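Local coordinates for protein uncharacterized N-acetyltransferase D2E76_00625 (Mycobacteroides abscessus, PDB 6YCA) that binds acetyl coenzyme A and, as an Eis-type N-acetyltransferase of the GNAT family, probably acetylates amine substrates, although it is unable to modify aminoglycosides, at residues I175-A180 / Y222-P227; E185-I190 / D228-Y233; A189-A194 / D253-S258. All coordinates share one frame; numbering follows the deposited sequence.

Contact 1: I175-A180 / Y222-P227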
loop_
_atom_site.group_PDB
_atom_site.type_symbol
_atom_site.label_atom_id
_atom_site.label_comp_id
_atom_site.label_asym_id
_atom_site.label_seq_id
_atom_site.Cartn_x
_atom_site.Cartn_y
_atom_site.Cartn_z
ATOM N N ILE A 175 -16.233 -37.041 -6.428
ATOM C CA ILE A 175 -16.635 -35.665 -6.181
ATOM C C ILE A 175 -17.907 -35.370 -6.964
ATOM O O ILE A 175 -18.035 -35.742 -8.139
ATOM C CB ILE A 175 -15.490 -34.712 -6.573
ATOM C CG1 ILE A 175 -14.365 -34.786 -5.543
ATOM C CG2 ILE A 175 -15.979 -33.290 -6.726
ATOM C CD1 ILE A 175 -14.782 -34.356 -4.160
ATOM N N ALA A 176 -18.861 -34.708 -6.314
ATOM C CA ALA A 176 -20.125 -34.353 -6.943
ATOM C C ALA A 176 -20.440 -32.893 -6.652
ATOM O O ALA A 176 -20.334 -32.448 -5.507
ATOM C CB ALA A 176 -21.256 -35.248 -6.433
ATOM N N LEU A 177 -20.824 -32.149 -7.687
ATOM C CA LEU A 177 -21.224 -30.763 -7.502
ATOM C C LEU A 177 -22.666 -30.749 -7.027
ATOM O O LEU A 177 -23.534 -31.374 -7.644
ATOM C CB LEU A 177 -21.105 -30.005 -8.822
ATOM C CG LEU A 177 -19.779 -30.175 -9.561
ATOM C CD1 LEU A 177 -19.784 -29.396 -10.866
ATOM C CD2 LEU A 177 -18.606 -29.768 -8.688
ATOM N N LEU A 178 -22.925 -30.028 -5.935
ATOM C CA LEU A 178 -24.241 -30.044 -5.311
ATOM C C LEU A 178 -24.682 -28.631 -4.947
ATOM O O LEU A 178 -25.501 -28.443 -4.047
ATOM C CB LEU A 178 -24.210 -30.935 -4.069
ATOM C CG LEU A 178 -25.516 -31.378 -3.411
ATOM C CD1 LEU A 178 -26.106 -32.571 -4.159
ATOM C CD2 LEU A 178 -25.313 -31.673 -1.934
ATOM N N ASP A 179 -24.168 -27.633 -5.669
ATOM C CA ASP A 179 -24.248 -26.228 -5.279
ATOM C C ASP A 179 -25.636 -25.777 -4.844
ATOM O O ASP A 179 -25.869 -25.539 -3.654
ATOM C CB ASP A 179 -23.715 -25.345 -6.405
ATOM C CG ASP A 179 -22.431 -25.880 -6.995
ATOM O OD1 ASP A 179 -21.540 -26.260 -6.201
ATOM O OD2 ASP A 179 -22.316 -25.936 -8.238
ATOM N N ALA A 180 -26.576 -25.687 -5.781
ATOM C CA ALA A 180 -27.887 -25.172 -5.412
ATOM C C ALA A 180 -28.771 -26.245 -4.802
ATOM O O ALA A 180 -29.760 -25.911 -4.141
ATOM C CB ALA A 180 -28.574 -24.508 -6.608
ATOM N N TYR A 222 -20.615 -22.168 -3.428
ATOM C CA TYR A 222 -20.569 -23.474 -4.055
ATOM C C TYR A 222 -20.449 -24.531 -2.970
ATOM O O TYR A 222 -19.786 -24.321 -1.950
ATOM C CB TYR A 222 -19.377 -23.557 -5.004
ATOM C CG TYR A 222 -19.502 -22.621 -6.182
ATOM C CD1 TYR A 222 -20.407 -22.874 -7.199
ATOM C CD2 TYR A 222 -18.721 -21.474 -6.268
ATOM C CE1 TYR A 222 -20.531 -22.015 -8.268
ATOM C CE2 TYR A 222 -18.839 -20.613 -7.340
ATOM C CZ TYR A 222 -19.745 -20.892 -8.335
ATOM O OH TYR A 222 -19.871 -20.044 -9.403
ATOM N N VAL A 223 -21.125 -25.656 -3.173
ATOM C CA VAL A 223 -21.088 -26.772 -2.238
ATOM C C VAL A 223 -20.721 -28.011 -3.035
ATOM O O VAL A 223 -21.505 -28.473 -3.875
ATOM C CB VAL A 223 -22.412 -26.973 -1.491
ATOM C CG1 VAL A 223 -22.275 -28.118 -0.496
ATOM C CG2 VAL A 223 -22.820 -25.702 -0.779
ATOM N N VAL A 224 -19.536 -28.542 -2.776
ATOM C CA VAL A 224 -19.035 -29.743 -3.425
ATOM C C VAL A 224 -18.939 -30.838 -2.378
ATOM O O VAL A 224 -18.468 -30.605 -1.259
ATOM C CB VAL A 224 -17.680 -29.465 -4.099
ATOM C CG1 VAL A 224 -17.018 -30.758 -4.527
ATOM C CG2 VAL A 224 -17.888 -28.539 -5.291
ATOM N N THR A 225 -19.402 -32.026 -2.736
ATOM C CA THR A 225 -19.552 -33.110 -1.789
ATOM C C THR A 225 -18.659 -34.285 -2.163
ATOM O O THR A 225 -18.227 -34.438 -3.311
ATOM C CB THR A 225 -21.020 -33.564 -1.724
ATOM O OG1 THR A 225 -21.189 -34.494 -0.651
ATOM C CG2 THR A 225 -21.423 -34.230 -3.017
ATOM N N HIS A 226 -18.391 -35.112 -1.159
ATOM C CA HIS A 226 -17.729 -36.402 -1.230
ATOM C C HIS A 226 -18.547 -37.366 -0.385
ATOM O O HIS A 226 -19.293 -36.928 0.496
ATOM C CB HIS A 226 -16.312 -36.300 -0.645
ATOM C CG HIS A 226 -15.513 -37.563 -0.762
ATOM N ND1 HIS A 226 -15.546 -38.555 0.194
ATOM C CD2 HIS A 226 -14.665 -37.998 -1.723
ATOM C CE1 HIS A 226 -14.757 -39.547 -0.173
ATOM N NE2 HIS A 226 -14.206 -39.233 -1.330
ATOM N N PRO A 227 -18.485 -38.676 -0.663
ATOM C CA PRO A 227 -19.199 -39.631 0.196
ATOM C C PRO A 227 -18.898 -39.483 1.684
ATOM O O PRO A 227 -19.720 -39.871 2.519
ATOM C CB PRO A 227 -18.741 -40.988 -0.344
ATOM C CG PRO A 227 -18.536 -40.737 -1.794
ATOM C CD PRO A 227 -18.022 -39.314 -1.911
#
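Two straight backbone hydrogen bonds tie Ala176 to Thr225 as an antiparallel hydrogen-bonded pair. Ala176 N donates to Thr225 O at 3.1 Å, and Thr225 N returns to Ala176 O, approaching nearly along the C=O axis, with an N-H...O angle of 174°. Leu177 and Val224 form the following non-hydrogen-bonded pair, after which Leu178 N reaches Val223 O at 2.9 Å. There the regular ladder ends: Leu178 turns its carbonyl away, and the N-H of Val223 is taken instead by the carboxylate of Asp179, whose OD1 accepts at 3.1 Å through its anti lone pair. Aspartate suits this spot because its short side chain ends in two acceptors, one for Val223 N and one for Arg44 of a second subunit; with CG beside its own backbone N (chi1 -45°), OD1 comes to Val223 N. The same group meets the edge of the Tyr222 ring at CD1, the two planes being 78° apart.

Leu177 and Val224 share one face of the strand pair and run side by side, CD2 against CG2 at 3.7 Å. Ile175, just before the strand, brings its end to Val224: with CG2 anti to its backbone N it crosses at about a right angle, CG2 to CG1 at 3.5 Å. On the opposite face the small methyl of Ala176 touches Thr225 CG2 at 3.6 Å.

Further out, the second subunit anchors the polar ends: its Arg44 NE forms a salt bridge with Asp179 OD2, and its Val47 O is hydrogen-bonded to Tyr222 OH. Strand 176-177 is the outermost strand of its sheet within the chain. Beyond 222-226 comes strand 229-235; His268 of helix 259-270 packs against Ile175 and Val224, whereas helix 184-192 lies over the other face, on Val223 and Thr225.

Contact 2: E185-I190 / D228-Y233; sequences EGLAAI and DGYVRY
This is helix-on-sheet packing within a GNAT-type acetyltransferase domain: helix 184-192 lies across strand 229-235, and the contact is formed by van der Waals and CH-pi contacts. The short segments run obliquely, 128° between their N-to-C directions, with axes 8.9 Å apart at closest approach. Leu187 and Ile190, about one helical turn apart, both project toward the strand, so a single ridge of aliphatic carbon serves the contact.

Tyr230 is the surface they grip. Its CG takes the crowded position between the backbone N and the carbonyl carbon (chi1 69°), raising the ring from the strand into the layer between helix and sheet. Ile190 closes the edge, where CG2 lies in the ring plane 3.7 Å from Tyr230 CD2. The same methyl, Ile190 CG2, rests on the strand backbone at Gly229, 3.9 Å from its CA.

Tyrosine suits the place because it offers a broad apolar ring yet carries a polar tip, and that tip is satisfied by Asp253 OD2 on the neighbouring strand 248-256. Trp207 of helix 204-216 also packs against Tyr230. Arg232 contributes the aliphatic part of its chain, while its guanidinium is held by salt bridges to Asp214 and Asp252.

The central touch is a CH-pi contact: with CG anti to its carbonyl carbon, Leu187 places CD2 over the middle of the Tyr230 ring, 3.6 Å from the centroid and 14° off the ring normal.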
loop_
_atom_site.group_PDB
_atom_site.type_symbol
_atom_site.label_atom_id
_atom_site.label_comp_id
_atom_site.label_asym_id
_atom_site.label_seq_id
_atom_site.Cartn_x
_atom_site.Cartn_y
_atom_site.Cartn_z
ATOM N N GLU A 185 -29.830 -28.729 6.166
ATOM C CA GLU A 185 -30.153 -29.981 6.840
ATOM C C GLU A 185 -29.328 -31.140 6.304
ATOM O O GLU A 185 -28.983 -32.051 7.061
ATOM C CB GLU A 185 -31.654 -30.282 6.743
ATOM C CG GLU A 185 -32.566 -29.288 7.479
ATOM C CD GLU A 185 -32.749 -27.953 6.759
ATOM O OE1 GLU A 185 -32.482 -27.870 5.539
ATOM O OE2 GLU A 185 -33.155 -26.978 7.429
ATOM N N GLY A 186 -29.022 -31.136 5.006
ATOM C CA GLY A 186 -28.198 -32.196 4.447
ATOM C C GLY A 186 -26.741 -32.061 4.841
ATOM O O GLY A 186 -26.061 -33.056 5.113
ATOM N N LEU A 187 -26.232 -30.828 4.852
ATOM C CA LEU A 187 -24.859 -30.603 5.282
ATOM C C LEU A 187 -24.694 -30.865 6.770
ATOM O O LEU A 187 -23.636 -31.338 7.201
ATOM C CB LEU A 187 -24.449 -29.166 4.968
ATOM C CG LEU A 187 -24.183 -28.866 3.498
ATOM C CD1 LEU A 187 -23.660 -27.444 3.326
ATOM C CD2 LEU A 187 -23.225 -29.889 2.911
ATOM N N ALA A 188 -25.722 -30.567 7.571
ATOM C CA ALA A 188 -25.645 -30.859 8.996
ATOM C C ALA A 188 -25.555 -32.352 9.250
ATOM O O ALA A 188 -24.857 -32.781 10.175
ATOM C CB ALA A 188 -26.842 -30.256 9.730
ATOM N N ALA A 189 -26.222 -33.161 8.419
ATOM C CA ALA A 189 -26.131 -34.610 8.557
ATOM C C ALA A 189 -24.720 -35.105 8.252
ATOM O O ALA A 189 -24.238 -36.051 8.889
ATOM C CB ALA A 189 -27.161 -35.294 7.661
ATOM N N ILE A 190 -24.038 -34.484 7.289
ATOM C CA ILE A 190 -22.657 -34.866 7.027
ATOM C C ILE A 190 -21.768 -34.443 8.189
ATOM O O ILE A 190 -20.902 -35.205 8.635
ATOM C CB ILE A 190 -22.159 -34.285 5.688
ATOM C CG1 ILE A 190 -23.045 -34.730 4.527
ATOM C CG2 ILE A 190 -20.716 -34.701 5.429
ATOM C CD1 ILE A 190 -22.630 -34.132 3.201
ATOM N N ASP A 228 -17.748 -38.902 2.040
ATOM C CA ASP A 228 -17.362 -38.763 3.439
ATOM C C ASP A 228 -16.975 -37.331 3.801
ATOM O O ASP A 228 -16.152 -37.118 4.696
ATOM C CB ASP A 228 -16.245 -39.739 3.806
ATOM C CG ASP A 228 -16.690 -41.190 3.735
ATOM O OD1 ASP A 228 -17.793 -41.498 4.224
ATOM O OD2 ASP A 228 -15.939 -42.026 3.192
ATOM N N GLY A 229 -17.564 -36.341 3.141
ATOM C CA GLY A 229 -17.299 -34.959 3.496
ATOM C C GLY A 229 -17.816 -34.009 2.438
ATOM O O GLY A 229 -18.402 -34.418 1.432
ATOM N N TYR A 230 -17.575 -32.720 2.680
ATOM C CA TYR A 230 -17.993 -31.676 1.750
ATOM C C TYR A 230 -17.063 -30.473 1.872
ATOM O O TYR A 230 -16.218 -30.399 2.769
ATOM C CB TYR A 230 -19.459 -31.255 1.968
ATOM C CG TYR A 230 -19.719 -30.515 3.265
ATOM C CD1 TYR A 230 -19.511 -29.144 3.358
ATOM C CD2 TYR A 230 -20.199 -31.178 4.388
ATOM C CE1 TYR A 230 -19.749 -28.459 4.536
ATOM C CE2 TYR A 230 -20.446 -30.498 5.575
ATOM C CZ TYR A 230 -20.219 -29.137 5.642
ATOM O OH TYR A 230 -20.459 -28.443 6.810
ATOM N N VAL A 231 -17.241 -29.516 0.961
ATOM C CA VAL A 231 -16.470 -28.276 0.986
ATOM C C VAL A 231 -17.320 -27.150 0.409
ATOM O O VAL A 231 -17.941 -27.306 -0.646
ATOM C CB VAL A 231 -15.120 -28.404 0.245
ATOM C CG1 VAL A 231 -15.325 -28.839 -1.188
ATOM C CG2 VAL A 231 -14.362 -27.098 0.297
ATOM N N ARG A 232 -17.364 -26.023 1.122
ATOM C CA ARG A 232 -18.038 -24.805 0.687
ATOM C C ARG A 232 -16.994 -23.759 0.330
ATOM O O ARG A 232 -16.039 -23.553 1.085
ATOM C CB ARG A 232 -18.901 -24.240 1.811
ATOM C CG ARG A 232 -20.257 -24.857 1.991
ATOM C CD ARG A 232 -20.868 -24.287 3.256
ATOM N NE ARG A 232 -20.872 -22.826 3.244
ATOM C CZ ARG A 232 -21.968 -22.078 3.201
ATOM N NH1 ARG A 232 -23.165 -22.650 3.195
ATOM N NH2 ARG A 232 -21.864 -20.755 3.193
ATOM N N TYR A 233 -17.175 -23.098 -0.810
ATOM C CA TYR A 233 -16.259 -22.037 -1.211
ATOM C C TYR A 233 -17.002 -20.953 -1.981
ATOM O O TYR A 233 -17.997 -21.222 -2.658
ATOM C CB TYR A 233 -15.049 -22.562 -2.000
ATOM C CG TYR A 233 -15.383 -23.390 -3.221
ATOM C CD1 TYR A 233 -15.599 -24.760 -3.119
ATOM C CD2 TYR A 233 -15.476 -22.804 -4.475
ATOM C CE1 TYR A 233 -15.896 -25.523 -4.238
ATOM C CE2 TYR A 233 -15.772 -23.555 -5.596
ATOM C CZ TYR A 233 -15.983 -24.912 -5.474
ATOM O OH TYR A 233 -16.281 -25.657 -6.592
#

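Contact 3: A189-A194 / D253-S258; sequences AIYERA and DLVAHS
One face of the His257 imidazole carries Arg193 CG, a CH-pi contact 3.9 Å from the ring centroid, and the carbonyl oxygen of Arg193 lies over that same face. At the edge stands Ile190 O. The guanidinium of Arg193 in turn has His257 CD2 over one of its faces, with the two planes inclined at 46°. The Tyr191 ring takes the small methyl of Ala194 over its centre and Val255 CG2 at its edge, 3.9 Å from CD1. Arg202 makes a cation-pi contact with this tyrosine, whose hydroxyl is bonded to Val200 O.

Histidine suits its place by joining a flat face for the Arg193 chain to an N-H for the helix carbonyl. Arg193 has CG in the crowded position between backbone N and carbonyl carbon (chi1 53°), then extends to NE, so its chain passes over a face of the imidazole, toward its rim, before NH2 pairs with Asp228.

His257 NE2 donates to Ile190 O at 2.5 Å, from above the carbonyl plane, with a bent N-H...O angle of 138°. In this ring orientation NE2 would carry a proton, facing a carbonyl that can only accept and that the helix dipole would strengthen. The guanidinium, with Arg193 NE 4.6 Å from His257 NE2, might disfavour a second proton, though the salt bridge of Arg193 to Asp228 would temper this.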
loop_
_atom_site.group_PDB
_atom_site.type_symbol
_atom_site.label_atom_id
_atom_site.label_comp_id
_atom_site.label_asym_id
_atom_site.label_seq_id
_atom_site.Cartn_x
_atom_site.Cartn_y
_atom_site.Cartn_z
ATOM N N ALA A 189 -26.222 -33.161 8.419
ATOM C CA ALA A 189 -26.131 -34.610 8.557
ATOM C C ALA A 189 -24.720 -35.105 8.252
ATOM O O ALA A 189 -24.238 -36.051 8.889
ATOM C CB ALA A 189 -27.161 -35.294 7.661
ATOM N N ILE A 190 -24.038 -34.484 7.289
ATOM C CA ILE A 190 -22.657 -34.866 7.027
ATOM C C ILE A 190 -21.768 -34.443 8.189
ATOM O O ILE A 190 -20.902 -35.205 8.635
ATOM C CB ILE A 190 -22.159 -34.285 5.688
ATOM C CG1 ILE A 190 -23.045 -34.730 4.527
ATOM C CG2 ILE A 190 -20.716 -34.701 5.429
ATOM C CD1 ILE A 190 -22.630 -34.132 3.201
ATOM N N TYR A 191 -21.987 -33.234 8.719
ATOM C CA TYR A 191 -21.164 -32.761 9.828
ATOM C C TYR A 191 -21.372 -33.605 11.080
ATOM O O TYR A 191 -20.436 -33.772 11.871
ATOM C CB TYR A 191 -21.456 -31.287 10.138
ATOM C CG TYR A 191 -20.642 -30.748 11.303
ATOM C CD1 TYR A 191 -19.351 -30.262 11.111
ATOM C CD2 TYR A 191 -21.151 -30.751 12.597
ATOM C CE1 TYR A 191 -18.598 -29.785 12.171
ATOM C CE2 TYR A 191 -20.403 -30.278 13.662
ATOM C CZ TYR A 191 -19.129 -29.797 13.443
ATOM O OH TYR A 191 -18.383 -29.327 14.501
ATOM N N GLU A 192 -22.573 -34.161 11.260
ATOM C CA GLU A 192 -22.905 -34.838 12.510
ATOM C C GLU A 192 -21.910 -35.938 12.861
ATOM O O GLU A 192 -21.660 -36.188 14.045
ATOM C CB GLU A 192 -24.328 -35.403 12.435
ATOM C CG GLU A 192 -24.757 -36.171 13.674
ATOM C CD GLU A 192 -24.670 -35.341 14.942
ATOM O OE1 GLU A 192 -24.812 -34.098 14.860
ATOM O OE2 GLU A 192 -24.444 -35.934 16.020
ATOM N N ARG A 193 -21.319 -36.592 11.862
ATOM C CA ARG A 193 -20.340 -37.639 12.122
ATOM C C ARG A 193 -18.918 -37.113 12.323
ATOM O O ARG A 193 -17.957 -37.863 12.123
ATOM C CB ARG A 193 -20.456 -38.802 11.129
ATOM C CG ARG A 193 -20.429 -38.444 9.668
ATOM C CD ARG A 193 -20.918 -39.645 8.864
ATOM N NE ARG A 193 -20.382 -39.681 7.508
ATOM C CZ ARG A 193 -19.300 -40.360 7.143
ATOM N NH1 ARG A 193 -18.612 -41.067 8.033
ATOM N NH2 ARG A 193 -18.903 -40.327 5.881
ATOM N N ALA A 194 -18.774 -35.842 12.702
ATOM C CA ALA A 194 -17.458 -35.261 12.930
ATOM C C ALA A 194 -16.794 -35.953 14.110
ATOM O O ALA A 194 -17.392 -36.084 15.184
ATOM C CB ALA A 194 -17.594 -33.770 13.226
ATOM N N ASP A 253 -15.768 -23.688 4.952
ATOM C CA ASP A 253 -16.005 -24.923 5.694
ATOM C C ASP A 253 -15.466 -26.092 4.883
ATOM O O ASP A 253 -15.832 -26.264 3.715
ATOM C CB ASP A 253 -17.498 -25.113 5.980
ATOM C CG ASP A 253 -17.760 -25.796 7.315
ATOM O OD1 ASP A 253 -16.823 -25.902 8.136
ATOM O OD2 ASP A 253 -18.907 -26.234 7.542
ATOM N N LEU A 254 -14.580 -26.879 5.493
ATOM C CA LEU A 254 -14.059 -28.102 4.889
ATOM C C LEU A 254 -14.213 -29.198 5.938
ATOM O O LEU A 254 -13.433 -29.270 6.891
ATOM C CB LEU A 254 -12.601 -27.927 4.489
ATOM C CG LEU A 254 -12.022 -28.807 3.380
ATOM C CD1 LEU A 254 -10.598 -28.371 3.078
ATOM C CD2 LEU A 254 -12.062 -30.281 3.732
ATOM N N VAL A 255 -15.209 -30.056 5.759
ATOM C CA VAL A 255 -15.471 -31.162 6.669
ATOM C C VAL A 255 -15.103 -32.444 5.943
ATOM O O VAL A 255 -15.655 -32.738 4.876
ATOM C CB VAL A 255 -16.939 -31.179 7.113
ATOM C CG1 VAL A 255 -17.186 -32.350 8.037
ATOM C CG2 VAL A 255 -17.288 -29.873 7.792
ATOM N N ALA A 256 -14.169 -33.206 6.512
ATOM C CA ALA A 256 -13.710 -34.451 5.899
ATOM C C ALA A 256 -13.521 -35.487 6.996
ATOM O O ALA A 256 -12.628 -35.341 7.838
ATOM C CB ALA A 256 -12.404 -34.235 5.136
ATOM N N HIS A 257 -14.336 -36.542 6.964
ATOM C CA HIS A 257 -14.321 -37.597 7.970
ATOM C C HIS A 257 -13.421 -38.755 7.586
ATOM O O HIS A 257 -13.422 -39.783 8.272
ATOM C CB HIS A 257 -15.736 -38.114 8.222
ATOM C CG HIS A 257 -16.732 -37.032 8.488
ATOM N ND1 HIS A 257 -16.621 -36.164 9.554
ATOM C CD2 HIS A 257 -17.865 -36.684 7.835
ATOM C CE1 HIS A 257 -17.638 -35.322 9.539
ATOM N NE2 HIS A 257 -18.409 -35.617 8.508
ATOM N N SER A 258 -12.653 -38.610 6.512
ATOM C CA SER A 258 -11.808 -39.672 6.003
ATOM C C SER A 258 -10.609 -39.025 5.332
ATOM O O SER A 258 -10.699 -37.901 4.834
ATOM C CB SER A 258 -12.592 -40.491 4.974
ATOM O OG SER A 258 -11.758 -41.384 4.269
#

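Helix 184-192 is common to contacts 2 and 3, whose centres lie about 6 Å apart and which share Ile190: its side chain mainly serves contact 2 and its carbonyl contact 3. Contact 1 is centred about 8 Å from contact 2 and 13 Å from contact 3. Strands 222-226 and 229-235 join the first two through Val231 N and Val224 O, a probable hydrogen bond of 2.8 Å. The strand order runs from 176-177 through 222-226 and 229-235 to 248-256, each antiparallel to the next. The acetyl coenzyme A pocket is built from residues between 42 and 145; a bound acetyl coenzyme A lies about 10 Å from the side chain of Leu177 in contact 1.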